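Local structure of endo-1,4-beta-mannanase (Eisenia fetida, 5Y6T) at residues Glu20-Gln32 with Ala315-Asn329. The protein probably hydrolyses internal beta-1,4-mannosidic linkages of mannan polysaccharides, as a cold-adapted endo-mannanase of glycoside hydrolase family 5. Sequence-based numbering, arbitrary orientation.
Sequences EKVFMSGMNIAWQ and AYTQGYCGAWSWQAN
Phe23 lies between Gly322 and Tyr316: Gly322 CA sits 3.6 Å from the ring centroid over one face, and Tyr316 brings its CD1 edge to the other, a T-shaped pair with planes at 72°. With CG anti to the backbone N (chi1 -179°), the ring reaches across the strand end, and its CZ meets the CB atoms of Ala315 and Ala323. From here strands 24-28 and 322-325 run parallel, Met24 N bonding to Cys321 O (2.9 Å) and Ala323 N to Met24 O. They are the first and last strands of the (beta/alpha)8 barrel of family 5, and this pairing closes it. Further along, Ser325 O takes two donors from Asn28, the backbone N and, from above the carbonyl plane, ND2 (3.0 Å); Arg67 holds OD1. Beyond the strands, cis peptides precede Ala30 and Gln327, and Gln327 OE1 accepts Ala30 N on an in-plane lone pair (2.8 Å). That OE1 and Asn329 ND2 lie over one face of Trp31, while ND2 also bonds to Trp31 O (2.8 Å). An alanine in place of Trp31 would keep that carbonyl but is likely to uncover both amides and deprive Trp326 CH2 of its neighbour CZ3 (3.9 Å).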
loop_
_atom_site.group_PDB
_atom_site.type_symbol
_atom_site.label_atom_id
_atom_site.label_comp_id
_atom_site.label_asym_id
_atom_site.label_seq_id
_atom_site.Cartn_x
_atom_site.Cartn_y
_atom_site.Cartn_z
ATOM N N GLU A 20 -10.260 -6.689 18.723
ATOM C CA GLU A 20 -9.903 -5.384 19.184
ATOM C C GLU A 20 -9.542 -4.417 18.026
ATOM O O GLU A 20 -8.913 -4.814 17.026
ATOM C CB GLU A 20 -8.720 -5.598 20.118
ATOM C CG GLU A 20 -8.118 -4.360 20.760
ATOM C CD GLU A 20 -7.129 -4.702 21.894
ATOM O OE1 GLU A 20 -6.317 -5.624 21.707
ATOM O OE2 GLU A 20 -7.170 -4.044 22.969
ATOM N N LYS A 21 -9.943 -3.167 18.164
ATOM C CA LYS A 21 -9.508 -2.167 17.198
ATOM C C LYS A 21 -8.014 -1.937 17.321
ATOM O O LYS A 21 -7.456 -1.808 18.446
ATOM C CB LYS A 21 -10.244 -0.850 17.366
ATOM C CG LYS A 21 -9.794 0.230 16.392
ATOM C CD LYS A 21 -10.427 1.572 16.772
ATOM C CE LYS A 21 -10.208 2.648 15.760
ATOM N NZ LYS A 21 -11.004 2.445 14.549
ATOM N N VAL A 22 -7.347 -1.937 16.175
ATOM C CA VAL A 22 -5.866 -1.754 16.138
ATOM C C VAL A 22 -5.551 -0.633 15.159
ATOM O O VAL A 22 -6.273 -0.417 14.217
ATOM C CB VAL A 22 -5.122 -3.058 15.760
ATOM C CG1 VAL A 22 -5.245 -4.050 16.914
ATOM C CG2 VAL A 22 -5.656 -3.710 14.489
ATOM N N PHE A 23 -4.422 0.039 15.385
ATOM C CA PHE A 23 -3.978 1.129 14.524
ATOM C C PHE A 23 -2.603 0.770 13.969
ATOM O O PHE A 23 -1.732 0.437 14.735
ATOM C CB PHE A 23 -3.887 2.390 15.363
ATOM C CG PHE A 23 -3.454 3.615 14.606
ATOM C CD1 PHE A 23 -2.117 3.910 14.472
ATOM C CD2 PHE A 23 -4.408 4.447 13.988
ATOM C CE1 PHE A 23 -1.707 5.045 13.769
ATOM C CE2 PHE A 23 -4.003 5.594 13.314
ATOM C CZ PHE A 23 -2.672 5.907 13.254
ATOM N N MET A 24 -2.397 0.883 12.660
ATOM C CA MET A 24 -1.105 0.522 12.108
ATOM C C MET A 24 -0.177 1.744 12.139
ATOM O O MET A 24 -0.320 2.682 11.346
ATOM C CB MET A 24 -1.258 0.052 10.634
ATOM C CG MET A 24 -2.176 -1.139 10.464
ATOM S SD MET A 24 -1.530 -2.666 11.161
ATOM C CE MET A 24 -2.297 -2.652 12.793
ATOM N N SER A 25 0.805 1.716 13.032
ATOM C CA SER A 25 1.754 2.790 13.182
ATOM C C SER A 25 3.136 2.333 12.772
ATOM O O SER A 25 3.608 1.376 13.304
ATOM C CB SER A 25 1.803 3.279 14.622
ATOM O OG SER A 25 2.748 4.298 14.826
ATOM N N GLY A 26 3.720 2.933 11.754
ATOM C CA GLY A 26 4.966 2.426 11.256
ATOM C C GLY A 26 5.536 3.229 10.126
ATOM O O GLY A 26 5.287 4.418 10.036
ATOM N N MET A 27 6.415 2.608 9.362
ATOM C CA MET A 27 7.081 3.296 8.249
ATOM C C MET A 27 6.945 2.531 6.974
ATOM O O MET A 27 6.961 1.287 6.974
ATOM C CB MET A 27 8.602 3.466 8.550
ATOM C CG MET A 27 8.888 4.189 9.841
ATOM S SD MET A 27 10.695 4.507 9.924
ATOM C CE MET A 27 10.916 4.876 11.659
ATOM N N ASN A 28 6.880 3.282 5.881
ATOM C CA ASN A 28 7.218 2.726 4.625
ATOM C C ASN A 28 8.716 2.434 4.663
ATOM O O ASN A 28 9.476 3.299 5.111
ATOM C CB ASN A 28 6.969 3.712 3.497
ATOM C CG ASN A 28 5.520 3.922 3.202
ATOM O OD1 ASN A 28 4.981 3.262 2.332
ATOM N ND2 ASN A 28 4.914 4.907 3.862
ATOM N N ILE A 29 9.114 1.265 4.192
ATOM C CA ILE A 29 10.594 0.960 4.083
ATOM C C ILE A 29 11.246 1.972 3.104
ATOM O O ILE A 29 12.229 2.594 3.509
ATOM C CB ILE A 29 10.951 -0.503 3.872
ATOM C CG1 ILE A 29 10.307 -1.333 4.973
ATOM C CG2 ILE A 29 12.449 -0.728 3.850
ATOM C CD1 ILE A 29 10.574 -0.851 6.367
ATOM N N ALA A 30 10.738 2.193 1.901
ATOM C CA ALA A 30 9.855 1.284 1.137
ATOM C C ALA A 30 10.630 0.177 0.394
ATOM O O ALA A 30 10.050 -0.773 -0.137
ATOM C CB ALA A 30 9.006 2.045 0.182
ATOM N N TRP A 31 11.942 0.282 0.424
ATOM C CA TRP A 31 12.866 -0.658 -0.169
ATOM C C TRP A 31 14.237 -0.490 0.452
ATOM O O TRP A 31 14.466 0.444 1.166
ATOM C CB TRP A 31 13.043 -0.483 -1.670
ATOM C CG TRP A 31 13.516 0.921 -2.065
ATOM C CD1 TRP A 31 14.792 1.404 -2.050
ATOM C CD2 TRP A 31 12.676 2.006 -2.411
ATOM N NE1 TRP A 31 14.790 2.726 -2.438
ATOM C CE2 TRP A 31 13.501 3.130 -2.650
ATOM C CE3 TRP A 31 11.281 2.155 -2.519
ATOM C CZ2 TRP A 31 12.977 4.385 -3.086
ATOM C CZ3 TRP A 31 10.769 3.399 -2.938
ATOM C CH2 TRP A 31 11.599 4.498 -3.166
ATOM N N GLN A 32 15.099 -1.464 0.195
ATOM C CA GLN A 32 16.560 -1.312 0.453
ATOM C C GLN A 32 17.244 -1.138 -0.892
ATOM O O GLN A 32 17.835 -0.078 -1.174
ATOM C CB GLN A 32 17.099 -2.518 1.208
ATOM C CG GLN A 32 18.609 -2.527 1.490
ATOM C CD GLN A 32 19.068 -1.393 2.386
ATOM O OE1 GLN A 32 18.291 -0.767 3.096
ATOM N NE2 GLN A 32 20.355 -1.107 2.323
ATOM N N ALA A 315 -3.436 11.367 12.860
ATOM C CA ALA A 315 -3.943 10.121 12.292
ATOM C C ALA A 315 -4.660 9.291 13.372
ATOM O O ALA A 315 -5.731 8.742 13.167
ATOM C CB ALA A 315 -2.811 9.329 11.723
ATOM N N TYR A 316 -4.026 9.232 14.535
ATOM C CA TYR A 316 -4.482 8.417 15.666
ATOM C C TYR A 316 -5.787 8.930 16.253
ATOM O O TYR A 316 -6.657 8.146 16.655
ATOM C CB TYR A 316 -3.389 8.265 16.743
ATOM C CG TYR A 316 -3.800 7.287 17.805
ATOM C CD1 TYR A 316 -3.645 5.897 17.594
ATOM C CD2 TYR A 316 -4.318 7.717 18.978
ATOM C CE1 TYR A 316 -4.055 4.968 18.539
ATOM C CE2 TYR A 316 -4.699 6.810 19.957
ATOM C CZ TYR A 316 -4.592 5.428 19.725
ATOM O OH TYR A 316 -4.981 4.489 20.648
ATOM N N THR A 317 -5.918 10.246 16.308
ATOM C CA THR A 317 -7.010 10.844 17.049
ATOM C C THR A 317 -8.202 11.294 16.191
ATOM O O THR A 317 -9.237 11.599 16.731
ATOM C CB THR A 317 -6.503 12.067 17.826
ATOM O OG1 THR A 317 -5.967 13.047 16.936
ATOM C CG2 THR A 317 -5.453 11.645 18.858
ATOM N N GLN A 318 -8.024 11.346 14.885
ATOM C CA GLN A 318 -9.063 11.910 13.991
ATOM C C GLN A 318 -9.596 10.852 13.022
ATOM O O GLN A 318 -10.083 11.217 11.910
ATOM C CB GLN A 318 -8.442 13.093 13.243
ATOM C CG GLN A 318 -8.069 14.236 14.204
ATOM C CD GLN A 318 -9.295 14.817 14.889
ATOM O OE1 GLN A 318 -10.360 14.796 14.339
ATOM N NE2 GLN A 318 -9.119 15.365 16.106
ATOM N N GLY A 319 -9.566 9.588 13.425
ATOM C CA GLY A 319 -10.442 8.583 12.736
ATOM C C GLY A 319 -9.774 7.648 11.732
ATOM O O GLY A 319 -10.439 6.820 11.094
ATOM N N TYR A 320 -8.448 7.725 11.632
ATOM C CA TYR A 320 -7.694 6.868 10.684
ATOM C C TYR A 320 -7.278 5.556 11.344
ATOM O O TYR A 320 -7.213 5.438 12.564
ATOM C CB TYR A 320 -6.505 7.624 10.092
ATOM C CG TYR A 320 -6.917 8.874 9.362
ATOM C CD1 TYR A 320 -7.131 10.075 10.041
ATOM C CD2 TYR A 320 -7.275 8.843 8.031
ATOM C CE1 TYR A 320 -7.595 11.218 9.406
ATOM C CE2 TYR A 320 -7.727 9.947 7.395
ATOM C CZ TYR A 320 -7.901 11.147 8.061
ATOM O OH TYR A 320 -8.388 12.214 7.384
ATOM N N CYS A 321 -7.023 4.522 10.531
ATOM C CA CYS A 321 -6.639 3.239 11.027
ATOM C C CYS A 321 -5.127 2.946 10.929
ATOM O O CYS A 321 -4.677 1.868 11.243
ATOM C CB CYS A 321 -7.422 2.110 10.356
ATOM S SG CYS A 321 -7.016 1.804 8.609
ATOM N N GLY A 322 -4.371 3.924 10.481
ATOM C CA GLY A 322 -2.933 3.792 10.432
ATOM C C GLY A 322 -2.289 5.067 9.907
ATOM O O GLY A 322 -2.953 5.977 9.375
ATOM N N ALA A 323 -0.958 5.078 10.099
ATOM C CA ALA A 323 -0.080 6.107 9.658
ATOM C C ALA A 323 1.306 5.509 9.358
ATOM O O ALA A 323 1.881 4.931 10.240
ATOM C CB ALA A 323 -0.002 7.149 10.748
ATOM N N TRP A 324 1.731 5.591 8.090
ATOM C CA TRP A 324 3.026 5.129 7.680
ATOM C C TRP A 324 3.826 6.264 7.091
ATOM O O TRP A 324 3.483 6.768 6.062
ATOM C CB TRP A 324 2.956 4.012 6.680
ATOM C CG TRP A 324 2.304 2.751 7.219
ATOM C CD1 TRP A 324 2.482 2.192 8.445
ATOM C CD2 TRP A 324 1.412 1.889 6.510
ATOM N NE1 TRP A 324 1.729 1.055 8.541
ATOM C CE2 TRP A 324 1.063 0.857 7.359
ATOM C CE3 TRP A 324 0.851 1.918 5.233
ATOM C CZ2 TRP A 324 0.180 -0.172 6.956
ATOM C CZ3 TRP A 324 -0.011 0.922 4.832
ATOM C CH2 TRP A 324 -0.319 -0.132 5.676
ATOM N N SER A 325 4.917 6.638 7.789
ATOM C CA SER A 325 5.784 7.714 7.311
ATOM C C SER A 325 6.645 7.318 6.118
ATOM O O SER A 325 6.870 6.130 5.853
ATOM C CB SER A 325 6.623 8.207 8.484
ATOM O OG SER A 325 7.442 7.183 9.014
ATOM N N TRP A 326 7.177 8.336 5.439
ATOM C CA TRP A 326 7.985 8.171 4.260
ATOM C C TRP A 326 9.441 8.688 4.566
ATOM O O TRP A 326 9.617 9.873 4.849
ATOM C CB TRP A 326 7.401 8.947 3.062
ATOM C CG TRP A 326 8.137 8.634 1.817
ATOM C CD1 TRP A 326 9.145 9.367 1.232
ATOM C CD2 TRP A 326 7.994 7.453 1.030
ATOM N NE1 TRP A 326 9.661 8.683 0.127
ATOM C CE2 TRP A 326 8.934 7.532 -0.043
ATOM C CE3 TRP A 326 7.130 6.338 1.094
ATOM C CZ2 TRP A 326 9.070 6.502 -1.000
ATOM C CZ3 TRP A 326 7.254 5.358 0.117
ATOM C CH2 TRP A 326 8.213 5.460 -0.910
ATOM N N GLN A 327 10.456 7.854 4.401
ATOM C CA GLN A 327 10.481 6.398 4.363
ATOM C C GLN A 327 11.747 5.994 5.173
ATOM O O GLN A 327 12.688 6.800 5.361
ATOM C CB GLN A 327 10.594 5.781 2.979
ATOM C CG GLN A 327 11.746 6.333 2.153
ATOM C CD GLN A 327 11.860 5.689 0.749
ATOM O OE1 GLN A 327 11.494 4.504 0.527
ATOM N NE2 GLN A 327 12.429 6.434 -0.202
ATOM N N ALA A 328 11.752 4.752 5.683
ATOM C CA ALA A 328 12.781 4.235 6.636
ATOM C C ALA A 328 14.186 4.349 6.078
ATOM O O ALA A 328 15.101 4.614 6.848
ATOM C CB ALA A 328 12.504 2.817 7.055
ATOM N N ASN A 329 14.325 4.262 4.760
ATOM C CA ASN A 329 15.653 4.261 4.175
ATOM C C ASN A 329 16.193 5.689 4.056
ATOM O O ASN A 329 17.376 5.887 3.729
ATOM C CB ASN A 329 15.768 3.479 2.823
ATOM C CG ASN A 329 14.999 4.099 1.682
ATOM O OD1 ASN A 329 14.913 5.333 1.559
ATOM N ND2 ASN A 329 14.437 3.264 0.824
#